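PDB 3L1W: Endonuclease/exonuclease/phosphatase domain-containing protein from Enterococcus faecalis, which is of uncharacterised function but belongs to the endonuclease/exonuclease/phosphatase family and may act as a 3'-5' RNA exonuclease. Local coordinates for residues 35-40 against 80-85; 193-198 against 229-234; 198-203 against 241-246. All blocks are in the same frame, centred on the assembly; numbering follows the deposited sequence.

Interaction 1: residues 35-40 against 80-85; sequences DWSLCC and EQKVQA. With SO4 (sulfate ion), chain G.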
ATOM      1  N   ASP A  35      -1.823  -8.390  -1.429  1.00 15.51           N
ATOM      2  CA  ASP A  35      -2.205  -9.347  -2.463  1.00 15.86           C
ATOM      3  C   ASP A  35      -1.046  -9.716  -3.391  1.00 15.16           C
ATOM      4  O   ASP A  35      -1.208  -9.780  -4.614  1.00 16.91           O
ATOM      5  CB  ASP A  35      -3.355  -8.743  -3.276  1.00 19.43           C
ATOM      6  CG  ASP A  35      -4.060  -9.751  -4.157  1.00 23.06           C
ATOM      7  OD1 ASP A  35      -4.170 -10.928  -3.772  1.00 20.10           O
ATOM      8  OD2 ASP A  35      -4.543  -9.337  -5.231  1.00 23.95           O
ATOM      9  N   TRP A  36       0.118  -9.966  -2.805  1.00 15.30           N
ATOM     10  CA  TRP A  36       1.304 -10.351  -3.573  1.00 18.58           C
ATOM     11  C   TRP A  36       1.123 -11.711  -4.247  1.00 14.99           C
ATOM     12  O   TRP A  36       0.182 -12.443  -3.925  1.00 16.55           O
ATOM     13  CB  TRP A  36       2.518 -10.436  -2.646  1.00 17.45           C
ATOM     14  CG  TRP A  36       2.694  -9.268  -1.700  1.00 15.04           C
ATOM     15  CD1 TRP A  36       3.196  -8.027  -1.999  1.00 16.94           C
ATOM     16  CD2 TRP A  36       2.417  -9.259  -0.294  1.00 15.02           C
ATOM     17  NE1 TRP A  36       3.224  -7.243  -0.859  1.00 14.86           N
ATOM     18  CE2 TRP A  36       2.754  -7.979   0.196  1.00 16.01           C
ATOM     19  CE3 TRP A  36       1.898 -10.205   0.597  1.00 14.87           C
ATOM     20  CZ2 TRP A  36       2.600  -7.626   1.534  1.00 15.83           C
ATOM     21  CZ3 TRP A  36       1.749  -9.859   1.924  1.00 16.50           C
ATOM     22  CH2 TRP A  36       2.103  -8.581   2.383  1.00 18.28           C
ATOM     23  N   SER A  37       2.010 -12.047  -5.187  1.00 13.27           N
ATOM     24  CA  SER A  37       2.052 -13.415  -5.709  1.00 14.19           C
ATOM     25  C   SER A  37       2.388 -14.403  -4.610  1.00 13.95           C
ATOM     26  O   SER A  37       1.825 -15.506  -4.559  1.00 16.34           O
ATOM     27  CB  SER A  37       3.097 -13.567  -6.821  1.00 13.84           C
ATOM     28  OG  SER A  37       2.636 -13.046  -8.053  1.00 18.30           O
ATOM     29  N   LEU A  38       3.320 -14.024  -3.738  1.00 13.01           N
ATOM     30  CA  LEU A  38       3.722 -14.908  -2.653  1.00 14.01           C
ATOM     31  C   LEU A  38       4.325 -14.100  -1.518  1.00 17.58           C
ATOM     32  O   LEU A  38       4.822 -12.991  -1.736  1.00 16.49           O
ATOM     33  CB  LEU A  38       4.725 -15.959  -3.143  1.00 17.92           C
ATOM     34  CG  LEU A  38       6.051 -15.421  -3.667  1.00 19.48           C
ATOM     35  CD1 LEU A  38       7.072 -15.387  -2.532  1.00 20.91           C
ATOM     36  CD2 LEU A  38       6.567 -16.297  -4.802  1.00 22.29           C
ATOM     37  N   CYS A  39       4.272 -14.661  -0.310  1.00 13.04           N
ATOM     38  CA  CYS A  39       4.805 -13.992   0.870  1.00 14.77           C
ATOM     39  C   CYS A  39       5.448 -15.027   1.773  1.00 15.61           C
ATOM     40  O   CYS A  39       4.805 -16.009   2.150  1.00 16.93           O
ATOM     41  CB  CYS A  39       3.677 -13.274   1.635  1.00 15.78           C
ATOM     42  SG  CYS A  39       4.259 -12.199   3.003  1.00 19.58           S
ATOM     43  N   CYS A  40       6.711 -14.813   2.134  1.00 14.09           N
ATOM     44  CA  CYS A  40       7.332 -15.629   3.173  1.00 14.22           C
ATOM     45  C   CYS A  40       6.913 -15.081   4.530  1.00 16.23           C
ATOM     46  O   CYS A  40       6.933 -13.871   4.751  1.00 15.02           O
ATOM     47  CB  CYS A  40       8.857 -15.604   3.047  1.00 14.43           C
ATOM     48  SG  CYS A  40       9.473 -16.580   1.647  1.00 16.98           S
ATOM     49  N   GLU A  80      -2.247 -19.400  -6.211  1.00 15.30           N
ATOM     50  CA  GLU A  80      -2.094 -20.394  -7.271  1.00 19.18           C
ATOM     51  C   GLU A  80      -2.457 -19.904  -8.671  1.00 21.26           C
ATOM     52  O   GLU A  80      -2.045 -20.508  -9.666  1.00 23.65           O
ATOM     53  CB  GLU A  80      -2.865 -21.667  -6.915  1.00 23.44           C
ATOM     54  CG  GLU A  80      -2.191 -22.473  -5.809  1.00 28.51           C
ATOM     55  CD  GLU A  80      -2.977 -23.712  -5.421  1.00 37.73           C
ATOM     56  OE1 GLU A  80      -3.437 -24.437  -6.325  1.00 44.53           O
ATOM     57  OE2 GLU A  80      -3.129 -23.963  -4.209  1.00 26.33           O
ATOM     58  N   GLN A  81      -3.202 -18.810  -8.761  1.00 19.53           N
ATOM     59  CA  GLN A  81      -3.493 -18.226 -10.065  1.00 20.04           C
ATOM     60  C   GLN A  81      -2.287 -17.466 -10.607  1.00 23.08           C
ATOM     61  O   GLN A  81      -2.246 -17.124 -11.786  1.00 25.27           O
ATOM     62  CB  GLN A  81      -4.676 -17.264  -9.981  1.00 23.98           C
ATOM     63  CG  GLN A  81      -6.014 -17.913  -9.712  1.00 34.24           C
ATOM     64  CD  GLN A  81      -7.163 -16.948  -9.973  1.00 48.10           C
ATOM     65  OE1 GLN A  81      -7.608 -16.233  -9.074  1.00 51.27           O
ATOM     66  NE2 GLN A  81      -7.633 -16.911 -11.219  1.00 54.30           N
ATOM     67  N   LYS A  82      -1.323 -17.181  -9.734  1.00 18.72           N
ATOM     68  CA  LYS A  82      -0.144 -16.399 -10.105  1.00 19.03           C
ATOM     69  C   LYS A  82       1.127 -17.245 -10.145  1.00 20.87           C
ATOM     70  O   LYS A  82       1.975 -17.075 -11.029  1.00 21.18           O
ATOM     71  CB  LYS A  82       0.042 -15.232  -9.128  1.00 18.35           C
ATOM     72  CG  LYS A  82      -1.109 -14.221  -9.163  1.00 19.16           C
ATOM     73  CD  LYS A  82      -0.870 -13.073  -8.206  1.00 20.80           C
ATOM     74  CE  LYS A  82      -1.992 -12.028  -8.291  1.00 25.29           C
ATOM     75  NZ  LYS A  82      -1.849 -10.988  -7.225  1.00 23.85           N
ATOM     76  N   VAL A  83       1.279 -18.138  -9.171  1.00 17.70           N
ATOM     77  CA  VAL A  83       2.426 -19.048  -9.156  1.00 16.46           C
ATOM     78  C   VAL A  83       1.987 -20.419  -8.699  1.00 22.17           C
ATOM     79  O   VAL A  83       1.084 -20.547  -7.875  1.00 21.56           O
ATOM     80  CB  VAL A  83       3.552 -18.573  -8.218  1.00 19.60           C
ATOM     81  CG1 VAL A  83       4.134 -17.238  -8.694  1.00 21.45           C
ATOM     82  CG2 VAL A  83       3.053 -18.467  -6.781  1.00 20.84           C
ATOM     83  N   GLN A  84       2.630 -21.451  -9.226  1.00 18.35           N
ATOM     84  CA  GLN A  84       2.312 -22.804  -8.806  1.00 23.73           C
ATOM     85  C   GLN A  84       3.518 -23.424  -8.124  1.00 22.40           C
ATOM     86  O   GLN A  84       4.650 -23.238  -8.568  1.00 20.34           O
ATOM     87  CB  GLN A  84       1.878 -23.654 -10.003  1.00 25.75           C
ATOM     88  CG  GLN A  84       0.585 -23.174 -10.656  1.00 33.43           C
ATOM     89  CD  GLN A  84       0.793 -21.976 -11.573  1.00 43.97           C
ATOM     90  OE1 GLN A  84       1.682 -21.981 -12.426  1.00 45.95           O
ATOM     91  NE2 GLN A  84      -0.035 -20.948 -11.408  1.00 41.48           N
ATOM     92  N   ALA A  85       3.278 -24.147  -7.035  1.00 21.02           N
ATOM     93  CA  ALA A  85       4.360 -24.835  -6.351  1.00 22.88           C
ATOM     94  C   ALA A  85       4.559 -26.181  -7.016  1.00 24.85           C
ATOM     95  O   ALA A  85       3.615 -26.971  -7.120  1.00 27.33           O
ATOM     96  CB  ALA A  85       4.044 -25.017  -4.881  1.00 21.75           C
TER
HETATM   97  S   SO4 G 258       1.484  -9.641  -8.601  0.90 31.00           S
HETATM   98  O1  SO4 G 258       0.762  -9.455  -7.340  0.90 31.69           O
HETATM   99  O2  SO4 G 258       0.567 -10.242  -9.564  0.90 31.10           O
HETATM  100  O3  SO4 G 258       1.942  -8.349  -9.098  0.90 31.63           O
HETATM  101  O4  SO4 G 258       2.620 -10.538  -8.397  0.90 23.44           O
HETATM  102  O   HOH W   1      -2.361 -12.649  -4.684  1.00 23.39           O
HETATM  103  O   HOH W   2      -3.582  -9.112  -7.914  1.00 46.10           O

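Interaction 2: residues 193-198 against 229-234; sequences YGPRGT and SLTDSI. With FMT (formic acid), chain T; FMT (formic acid), chain L.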
ATOM      1  N   TYR A 193      10.687   2.432  -1.317  1.00 17.37           N
ATOM      2  CA  TYR A 193       9.637   3.255  -0.727  1.00 17.24           C
ATOM      3  C   TYR A 193       9.504   2.881   0.739  1.00 16.43           C
ATOM      4  O   TYR A 193       9.510   1.700   1.082  1.00 17.63           O
ATOM      5  CB  TYR A 193       8.307   3.028  -1.465  1.00 15.85           C
ATOM      6  CG  TYR A 193       7.152   3.855  -0.933  1.00 18.00           C
ATOM      7  CD1 TYR A 193       7.173   5.239  -1.017  1.00 20.40           C
ATOM      8  CD2 TYR A 193       6.035   3.246  -0.361  1.00 18.73           C
ATOM      9  CE1 TYR A 193       6.123   6.005  -0.540  1.00 17.50           C
ATOM     10  CE2 TYR A 193       4.975   4.002   0.131  1.00 19.30           C
ATOM     11  CZ  TYR A 193       5.023   5.380   0.032  1.00 17.15           C
ATOM     12  OH  TYR A 193       3.998   6.160   0.517  1.00 17.76           O
ATOM     13  N   GLY A 194       9.402   3.882   1.607  1.00 17.79           N
ATOM     14  CA  GLY A 194       9.302   3.629   3.030  1.00 16.93           C
ATOM     15  C   GLY A 194      10.661   3.563   3.703  1.00 17.80           C
ATOM     16  O   GLY A 194      11.696   3.836   3.085  1.00 19.55           O
ATOM     17  N   PRO A 195      10.675   3.193   4.985  1.00 18.41           N
ATOM     18  CA  PRO A 195      11.946   3.146   5.712  1.00 19.94           C
ATOM     19  C   PRO A 195      12.838   2.006   5.217  1.00 16.54           C
ATOM     20  O   PRO A 195      12.327   0.982   4.758  1.00 17.31           O
ATOM     21  CB  PRO A 195      11.504   2.902   7.158  1.00 17.41           C
ATOM     22  CG  PRO A 195      10.205   2.171   7.039  1.00 17.40           C
ATOM     23  CD  PRO A 195       9.532   2.745   5.803  1.00 16.99           C
ATOM     24  N   ARG A 196      14.156   2.174   5.311  1.00 17.42           N
ATOM     25  CA  ARG A 196      15.064   1.091   4.941  1.00 17.51           C
ATOM     26  C   ARG A 196      15.089  -0.006   6.010  1.00 20.12           C
ATOM     27  O   ARG A 196      15.345  -1.167   5.705  1.00 20.05           O
ATOM     28  CB  ARG A 196      16.471   1.629   4.652  1.00 24.13           C
ATOM     29  CG  ARG A 196      16.549   2.467   3.376  1.00 27.37           C
ATOM     30  CD  ARG A 196      17.946   3.067   3.148  1.00 27.89           C
ATOM     31  NE  ARG A 196      18.989   2.047   3.053  1.00 27.06           N
ATOM     32  CZ  ARG A 196      19.286   1.369   1.946  1.00 29.42           C
ATOM     33  NH1 ARG A 196      18.616   1.592   0.823  1.00 29.84           N
ATOM     34  NH2 ARG A 196      20.255   0.463   1.962  1.00 25.93           N
ATOM     35  N   GLY A 197      14.812   0.373   7.255  1.00 16.41           N
ATOM     36  CA  GLY A 197      14.708  -0.580   8.346  1.00 18.37           C
ATOM     37  C   GLY A 197      13.311  -1.161   8.460  1.00 16.42           C
ATOM     38  O   GLY A 197      12.350  -0.611   7.909  1.00 18.13           O
ATOM     39  N   THR A 198      13.199  -2.267   9.194  1.00 17.60           N
ATOM     40  CA  THR A 198      11.995  -3.076   9.182  1.00 19.59           C
ATOM     41  C   THR A 198      11.474  -3.440  10.573  1.00 21.31           C
ATOM     42  O   THR A 198      10.334  -3.858  10.712  1.00 31.21           O
ATOM     43  CB  THR A 198      12.267  -4.392   8.415  1.00 22.91           C
ATOM     44  OG1 THR A 198      13.280  -5.140   9.093  1.00 25.94           O
ATOM     45  CG2 THR A 198      12.776  -4.082   7.001  1.00 30.32           C
ATOM     46  N   SER A 229       9.134  -0.939   2.288  1.00 14.83           N
ATOM     47  CA  SER A 229       8.802  -1.372   3.644  1.00 15.83           C
ATOM     48  C   SER A 229       7.430  -0.782   3.945  1.00 14.91           C
ATOM     49  O   SER A 229       7.241   0.430   3.818  1.00 17.21           O
ATOM     50  CB  SER A 229       9.823  -0.847   4.652  1.00 16.81           C
ATOM     51  OG  SER A 229      11.087  -1.468   4.469  1.00 18.28           O
ATOM     52  N   LEU A 230       6.481  -1.622   4.350  1.00 14.77           N
ATOM     53  CA  LEU A 230       5.080  -1.200   4.445  1.00 14.08           C
ATOM     54  C   LEU A 230       4.714  -0.803   5.875  1.00 14.46           C
ATOM     55  O   LEU A 230       4.810  -1.608   6.791  1.00 14.81           O
ATOM     56  CB  LEU A 230       4.171  -2.341   3.964  1.00 16.25           C
ATOM     57  CG  LEU A 230       4.515  -2.835   2.552  1.00 16.48           C
ATOM     58  CD1 LEU A 230       3.640  -4.014   2.155  1.00 16.38           C
ATOM     59  CD2 LEU A 230       4.372  -1.690   1.534  1.00 15.10           C
ATOM     60  N   THR A 231       4.307   0.452   6.063  1.00 16.45           N
ATOM     61  CA  THR A 231       4.071   0.990   7.407  1.00 12.63           C
ATOM     62  C   THR A 231       2.601   0.975   7.823  1.00 15.75           C
ATOM     63  O   THR A 231       2.187   1.737   8.703  1.00 17.01           O
ATOM     64  CB  THR A 231       4.644   2.431   7.555  1.00 18.38           C
ATOM     65  OG1 THR A 231       3.985   3.310   6.639  1.00 21.06           O
ATOM     66  CG2 THR A 231       6.153   2.439   7.255  1.00 21.01           C
ATOM     67  N   ASP A 232       1.815   0.106   7.190  1.00 17.60           N
ATOM     68  CA  ASP A 232       0.403  -0.058   7.546  1.00 19.03           C
ATOM     69  C   ASP A 232       0.226  -0.133   9.055  1.00 18.50           C
ATOM     70  O   ASP A 232       0.963  -0.847   9.750  1.00 17.44           O
ATOM     71  CB  ASP A 232      -0.157  -1.353   6.958  1.00 18.06           C
ATOM     72  CG  ASP A 232      -0.028  -1.430   5.456  1.00 21.85           C
ATOM     73  OD1 ASP A 232       1.007  -0.985   4.910  1.00 21.65           O
ATOM     74  OD2 ASP A 232      -0.961  -1.969   4.819  1.00 19.35           O
ATOM     75  N   SER A 233      -0.779   0.571   9.569  1.00 19.25           N
ATOM     76  CA  SER A 233      -1.030   0.549  10.998  1.00 18.54           C
ATOM     77  C   SER A 233      -2.484   0.192  11.248  1.00 18.91           C
ATOM     78  O   SER A 233      -3.298   0.178  10.329  1.00 19.41           O
ATOM     79  CB  SER A 233      -0.717   1.913  11.629  1.00 18.69           C
ATOM     80  OG  SER A 233      -1.471   2.944  11.003  1.00 20.92           O
ATOM     81  N   ILE A 234      -2.789  -0.113  12.498  1.00 18.22           N
ATOM     82  CA  ILE A 234      -4.155  -0.333  12.931  1.00 16.52           C
ATOM     83  C   ILE A 234      -4.390   0.559  14.148  1.00 19.51           C
ATOM     84  O   ILE A 234      -3.975   0.239  15.259  1.00 20.63           O
ATOM     85  CB  ILE A 234      -4.399  -1.840  13.242  1.00 22.69           C
ATOM     86  CG1 ILE A 234      -5.737  -2.047  13.944  1.00 25.17           C
ATOM     87  CG2 ILE A 234      -3.238  -2.439  14.052  1.00 22.18           C
ATOM     88  CD1 ILE A 234      -6.917  -1.556  13.130  1.00 32.80           C
TER
HETATM   89  C   FMT T 264       5.464   4.998   3.698  0.80 31.22           C
HETATM   90  O1  FMT T 264       6.564   5.533   3.560  0.80 33.63           O
HETATM   91  O2  FMT T 264       4.941   4.739   4.787  0.80 30.06           O
HETATM   92  C   FMT L 263      -3.957   0.156   7.303  0.80 32.23           C
HETATM   93  O1  FMT L 263      -4.915  -0.147   8.020  0.80 35.56           O
HETATM   94  O2  FMT L 263      -3.164   1.078   7.531  0.80 26.00           O
HETATM   95  O   HOH W   3      14.069  -2.959   4.074  1.00 28.29           O

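Interaction 3: residues 198-203 against 241-246; sequences TFQNFT and DHFPLE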
ATOM      1  N   THR A 198      13.199  -2.267   9.194  1.00 17.60           N
ATOM      2  CA  THR A 198      11.995  -3.076   9.182  1.00 19.59           C
ATOM      3  C   THR A 198      11.474  -3.440  10.573  1.00 21.31           C
ATOM      4  O   THR A 198      10.334  -3.858  10.712  1.00 31.21           O
ATOM      5  CB  THR A 198      12.267  -4.392   8.415  1.00 22.91           C
ATOM      6  OG1 THR A 198      13.280  -5.140   9.093  1.00 25.94           O
ATOM      7  CG2 THR A 198      12.776  -4.082   7.001  1.00 30.32           C
ATOM      8  N   PHE A 199      12.297  -3.284  11.605  1.00 15.48           N
ATOM      9  CA  PHE A 199      11.872  -3.702  12.935  1.00 15.43           C
ATOM     10  C   PHE A 199      11.620  -2.514  13.868  1.00 15.53           C
ATOM     11  O   PHE A 199      12.538  -1.733  14.133  1.00 16.77           O
ATOM     12  CB  PHE A 199      12.914  -4.638  13.566  1.00 16.13           C
ATOM     13  CG  PHE A 199      12.535  -5.092  14.948  1.00 20.41           C
ATOM     14  CD1 PHE A 199      11.567  -6.071  15.123  1.00 18.92           C
ATOM     15  CD2 PHE A 199      13.116  -4.516  16.067  1.00 23.52           C
ATOM     16  CE1 PHE A 199      11.193  -6.483  16.393  1.00 20.10           C
ATOM     17  CE2 PHE A 199      12.747  -4.918  17.340  1.00 24.90           C
ATOM     18  CZ  PHE A 199      11.781  -5.903  17.505  1.00 22.16           C
ATOM     19  N   GLN A 200      10.392  -2.396  14.376  1.00 16.11           N
ATOM     20  CA  GLN A 200      10.017  -1.251  15.206  1.00 17.66           C
ATOM     21  C   GLN A 200       9.627  -1.625  16.638  1.00 19.60           C
ATOM     22  O   GLN A 200       9.309  -0.750  17.441  1.00 18.28           O
ATOM     23  CB  GLN A 200       8.908  -0.395  14.548  1.00 18.96           C
ATOM     24  CG  GLN A 200       8.046  -1.085  13.499  1.00 17.69           C
ATOM     25  CD  GLN A 200       7.069  -2.106  14.074  1.00 19.12           C
ATOM     26  OE1 GLN A 200       6.921  -2.231  15.289  1.00 18.44           O
ATOM     27  NE2 GLN A 200       6.371  -2.823  13.189  1.00 17.76           N
ATOM     28  N   ASN A 201       9.652  -2.915  16.958  1.00 18.28           N
ATOM     29  CA  ASN A 201       9.392  -3.352  18.330  1.00 16.30           C
ATOM     30  C   ASN A 201       8.000  -2.936  18.843  1.00 17.24           C
ATOM     31  O   ASN A 201       7.818  -2.725  20.046  1.00 20.50           O
ATOM     32  CB  ASN A 201      10.478  -2.793  19.257  1.00 20.27           C
ATOM     33  CG  ASN A 201      10.574  -3.549  20.565  1.00 24.78           C
ATOM     34  OD1 ASN A 201      10.408  -4.769  20.602  1.00 26.21           O
ATOM     35  ND2 ASN A 201      10.848  -2.827  21.648  1.00 23.04           N
ATOM     36  N   PHE A 202       7.033  -2.836  17.930  1.00 17.83           N
ATOM     37  CA  PHE A 202       5.657  -2.412  18.240  1.00 17.72           C
ATOM     38  C   PHE A 202       5.566  -0.960  18.693  1.00 22.55           C
ATOM     39  O   PHE A 202       4.559  -0.558  19.266  1.00 30.66           O
ATOM     40  CB  PHE A 202       4.997  -3.302  19.304  1.00 19.22           C
ATOM     41  CG  PHE A 202       4.446  -4.610  18.777  1.00 17.92           C
ATOM     42  CD1 PHE A 202       4.718  -5.799  19.441  1.00 19.04           C
ATOM     43  CD2 PHE A 202       3.643  -4.648  17.646  1.00 15.72           C
ATOM     44  CE1 PHE A 202       4.215  -7.000  18.990  1.00 18.25           C
ATOM     45  CE2 PHE A 202       3.127  -5.851  17.178  1.00 14.58           C
ATOM     46  CZ  PHE A 202       3.417  -7.031  17.855  1.00 18.29           C
ATOM     47  N   THR A 203       6.608  -0.177  18.442  1.00 19.58           N
ATOM     48  CA  THR A 203       6.587   1.234  18.824  1.00 20.28           C
ATOM     49  C   THR A 203       6.136   2.094  17.644  1.00 19.95           C
ATOM     50  O   THR A 203       6.902   2.331  16.708  1.00 20.02           O
ATOM     51  CB  THR A 203       7.956   1.695  19.310  1.00 26.01           C
ATOM     52  OG1 THR A 203       8.417   0.799  20.328  1.00 26.39           O
ATOM     53  CG2 THR A 203       7.863   3.109  19.881  1.00 24.34           C
ATOM     54  N   ASP A 241       5.560  -6.471  15.020  1.00 14.46           N
ATOM     55  CA  ASP A 241       6.695  -5.638  15.415  1.00 15.75           C
ATOM     56  C   ASP A 241       7.732  -5.501  14.300  1.00 16.49           C
ATOM     57  O   ASP A 241       8.747  -4.818  14.465  1.00 17.61           O
ATOM     58  CB  ASP A 241       7.332  -6.079  16.755  1.00 14.42           C
ATOM     59  CG  ASP A 241       7.784  -7.538  16.764  1.00 18.09           C
ATOM     60  OD1 ASP A 241       7.570  -8.274  15.779  1.00 14.92           O
ATOM     61  OD2 ASP A 241       8.357  -7.948  17.799  1.00 19.47           O
ATOM     62  N   HIS A 242       7.464  -6.152  13.164  1.00 14.78           N
ATOM     63  CA  HIS A 242       8.179  -5.871  11.918  1.00 15.79           C
ATOM     64  C   HIS A 242       7.226  -5.238  10.916  1.00 15.29           C
ATOM     65  O   HIS A 242       6.029  -5.523  10.933  1.00 15.89           O
ATOM     66  CB  HIS A 242       8.665  -7.164  11.262  1.00 14.52           C
ATOM     67  CG  HIS A 242       9.665  -7.930  12.063  1.00 15.30           C
ATOM     68  ND1 HIS A 242      10.921  -8.243  11.580  1.00 17.44           N
ATOM     69  CD2 HIS A 242       9.575  -8.506  13.284  1.00 16.53           C
ATOM     70  CE1 HIS A 242      11.574  -8.945  12.490  1.00 15.05           C
ATOM     71  NE2 HIS A 242      10.775  -9.130  13.526  1.00 18.46           N
ATOM     72  N   PHE A 243       7.760  -4.429  10.011  1.00 15.42           N
ATOM     73  CA  PHE A 243       7.012  -4.065   8.802  1.00 13.98           C
ATOM     74  C   PHE A 243       7.193  -5.178   7.778  1.00 15.04           C
ATOM     75  O   PHE A 243       8.271  -5.764   7.688  1.00 17.44           O
ATOM     76  CB  PHE A 243       7.579  -2.788   8.171  1.00 14.93           C
ATOM     77  CG  PHE A 243       7.476  -1.573   9.040  1.00 17.33           C
ATOM     78  CD1 PHE A 243       6.309  -1.309   9.737  1.00 16.48           C
ATOM     79  CD2 PHE A 243       8.535  -0.672   9.131  1.00 19.21           C
ATOM     80  CE1 PHE A 243       6.200  -0.167  10.532  1.00 17.96           C
ATOM     81  CE2 PHE A 243       8.431   0.475   9.915  1.00 17.90           C
ATOM     82  CZ  PHE A 243       7.266   0.725  10.619  1.00 18.97           C
ATOM     83  N   PRO A 244       6.151  -5.458   6.976  1.00 15.24           N
ATOM     84  CA  PRO A 244       6.398  -6.279   5.788  1.00 13.85           C
ATOM     85  C   PRO A 244       7.399  -5.586   4.868  1.00 14.97           C
ATOM     86  O   PRO A 244       7.473  -4.343   4.803  1.00 14.32           O
ATOM     87  CB  PRO A 244       5.024  -6.328   5.088  1.00 13.52           C
ATOM     88  CG  PRO A 244       4.027  -5.915   6.143  1.00 14.47           C
ATOM     89  CD  PRO A 244       4.764  -4.982   7.058  1.00 15.67           C
ATOM     90  N   LEU A 245       8.148  -6.398   4.134  1.00 14.16           N
ATOM     91  CA  LEU A 245       9.095  -5.905   3.151  1.00 13.39           C
ATOM     92  C   LEU A 245       8.666  -6.523   1.840  1.00 19.90           C
ATOM     93  O   LEU A 245       8.497  -7.742   1.757  1.00 16.97           O
ATOM     94  CB  LEU A 245      10.512  -6.379   3.511  1.00 14.60           C
ATOM     95  CG  LEU A 245      11.662  -6.096   2.551  1.00 18.07           C
ATOM     96  CD1 LEU A 245      11.796  -4.600   2.295  1.00 24.38           C
ATOM     97  CD2 LEU A 245      12.972  -6.672   3.137  1.00 17.13           C
ATOM     98  N   GLU A 246       8.460  -5.697   0.825  1.00 15.37           N
ATOM     99  CA  GLU A 246       8.065  -6.220  -0.472  1.00 13.94           C
ATOM    100  C   GLU A 246       9.019  -5.836  -1.601  1.00 15.54           C
ATOM    101  O   GLU A 246       9.813  -4.900  -1.475  1.00 17.05           O
ATOM    102  CB  GLU A 246       6.625  -5.817  -0.801  1.00 20.12           C
ATOM    103  CG  GLU A 246       6.436  -4.350  -1.122  1.00 22.44           C
ATOM    104  CD  GLU A 246       5.113  -4.081  -1.839  1.00 23.21           C
ATOM    105  OE1 GLU A 246       4.070  -4.644  -1.440  1.00 16.38           O
ATOM    106  OE2 GLU A 246       5.119  -3.309  -2.816  1.00 25.02           O
TER
HETATM  107  O   HOH W   4       8.483  -6.758  20.214  1.00 27.27           O

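Interaction 1: residues 35-40 against 80-85
This contact lies at one end of the two-sheet sandwich of the DNase I-like fold, where strands 38-44 and 83-92 begin in different sheets. Asp35 leaves helix 20-34 with positive phi (57°), and the chain turns from there into strand 38-44. Lys82 reaches across from segment 80-85. Its CG lies anti to the carbonyl carbon, and the chain beyond is fully extended, so the ammonium reaches the helix end. It crosses the Asp35 side chain at about a right angle. Asp35 OD2 and Lys82 NZ form only a long salt bridge, 3.7 Å. Water 2 bridges the same two groups: it accepts from Lys82 NZ at 2.6 Å and donates to Asp35 OD2 at 2.9 Å. Water 1 accepts from Lys82 NZ at 3.1 Å and lies close to Asp35 OD1 and Trp36 O. A sulfate, probably from the crystallisation liquor, accepts hydrogen bonds from Ser37 OG at its O4 (2.5 Å) and from Lys82 NZ at its O1 (3.0 Å). Lys2 N also donates to it. In the sandwich, Ser37, just before strand 38-44, makes backbone hydrogen bonds to Lys2 of strand 2-7 and to Asn79, just after strand 73-78. Ser37 OG meets the aliphatic Lys82 chain, 3.5 Å from its CD. Val83 closes the buried side, its CG2 3.9 Å from Ser37 O, and also packs on Met1 and Tyr78.

Interaction 2: residues 193-198 against 229-234
Two hydrogen bonds from Ser229 hold these segments together. Ser229 N donates to Tyr193 O at 2.9 Å, nearly along the carbonyl axis. Ser229 OG donates to Pro195 O at 2.8 Å, again almost in line with the C=O. The hydroxyl is set for this because OG lies anti to the carbonyl carbon (chi1 -68°). Pro195 O takes a second bond from His192 NE2. Water 3 donates to Arg196 O and only weakly to Ser229 OG. The contact sits where edge strand 191-193 and its parallel neighbour 222-229 both run out of the sheet into loops. Gly194 has positive phi (89°), a backbone shape suited to a residue without a side chain, and its CA passes 3.9 Å from Ser229 O. The Pro195 ring packs against segment 229-234: its CD is 3.8 Å from Ser229 CB and 3.7 Å from Thr231 CG2. The other branch of Thr231, OG1, donates to O2 of a formate at 2.5 Å. This formate, probably from the crystallisation liquor, is also hydrogen-bonded to Thr231 OG1 of the second subunit. It lies over one face of the Tyr193 ring. Tyr193 belongs to the dimer interface: its OH is hydrogen-bonded to Asp232 OD2 of the second subunit, and its ring stacks on Phe33 of that subunit.

Interaction 3: residues 198-203 against 241-246
Phe199 and His242 form a single antiparallel bridge, a non-hydrogen-bonded pair flanked by Phe243 N to Thr198 O (2.7 Å) and Gln200 N to Asp241 O (2.9 Å). Asp241 O also accepts from Asn201 N, a longer bond that arrives on a lone pair. Thr198 and Phe199 make a classic beta bulge opposite Glu212, and Gln200 to Thr203 is a type I' turn. Phe199 CG is anti to its backbone N, which sends the ring edge against the face of His242. This T-shaped pair has centroids 5.0 Å apart and planes at 70°. Gln200 bends at chi2 and lays CG over the Phe243 ring, a CH-pi contact of 3.8 Å to the centroid. Its OE1 accepts from Phe202 N at 2.7 Å, while NE2 bonds to Ser240 O. Asp241 CB sits over the Phe202 ring, almost on its normal. Water 4 bridges Asn201 OD1 and Asp241 OD2. His242 ND1 and Thr198 OG1 both bond to Asp215 OD2. This is consistent with the Asp-His pair of DNase I-like nucleases. Asp215 probably favours the tautomer with the proton on ND1 and may raise the basicity of His242, with Phe199 packed on the imidazole face.

From the N terminus, interaction 1 comes first. The 39 residues between its segments include helix 46-55 and strands 59-64 and 73-78, and it joins the starts of strands from the two sheets. It is complete before the others open. Interactions 2 and 3 cross: their segments alternate along the chain, they share Thr198, and their centres are about 7 Å apart. Together they fold the loop after strand 191-193 against the connection between strands 222-229 and 245-251. Leu230 N to Pro244 O, 2.9 Å, is a probable bond between them. Trp36 reaches both, packing on Leu230 and probably bonding Glu246, although the centre of interaction 1 lies about 21 Å from that of interaction 2 and about 22 Å from that of interaction 3.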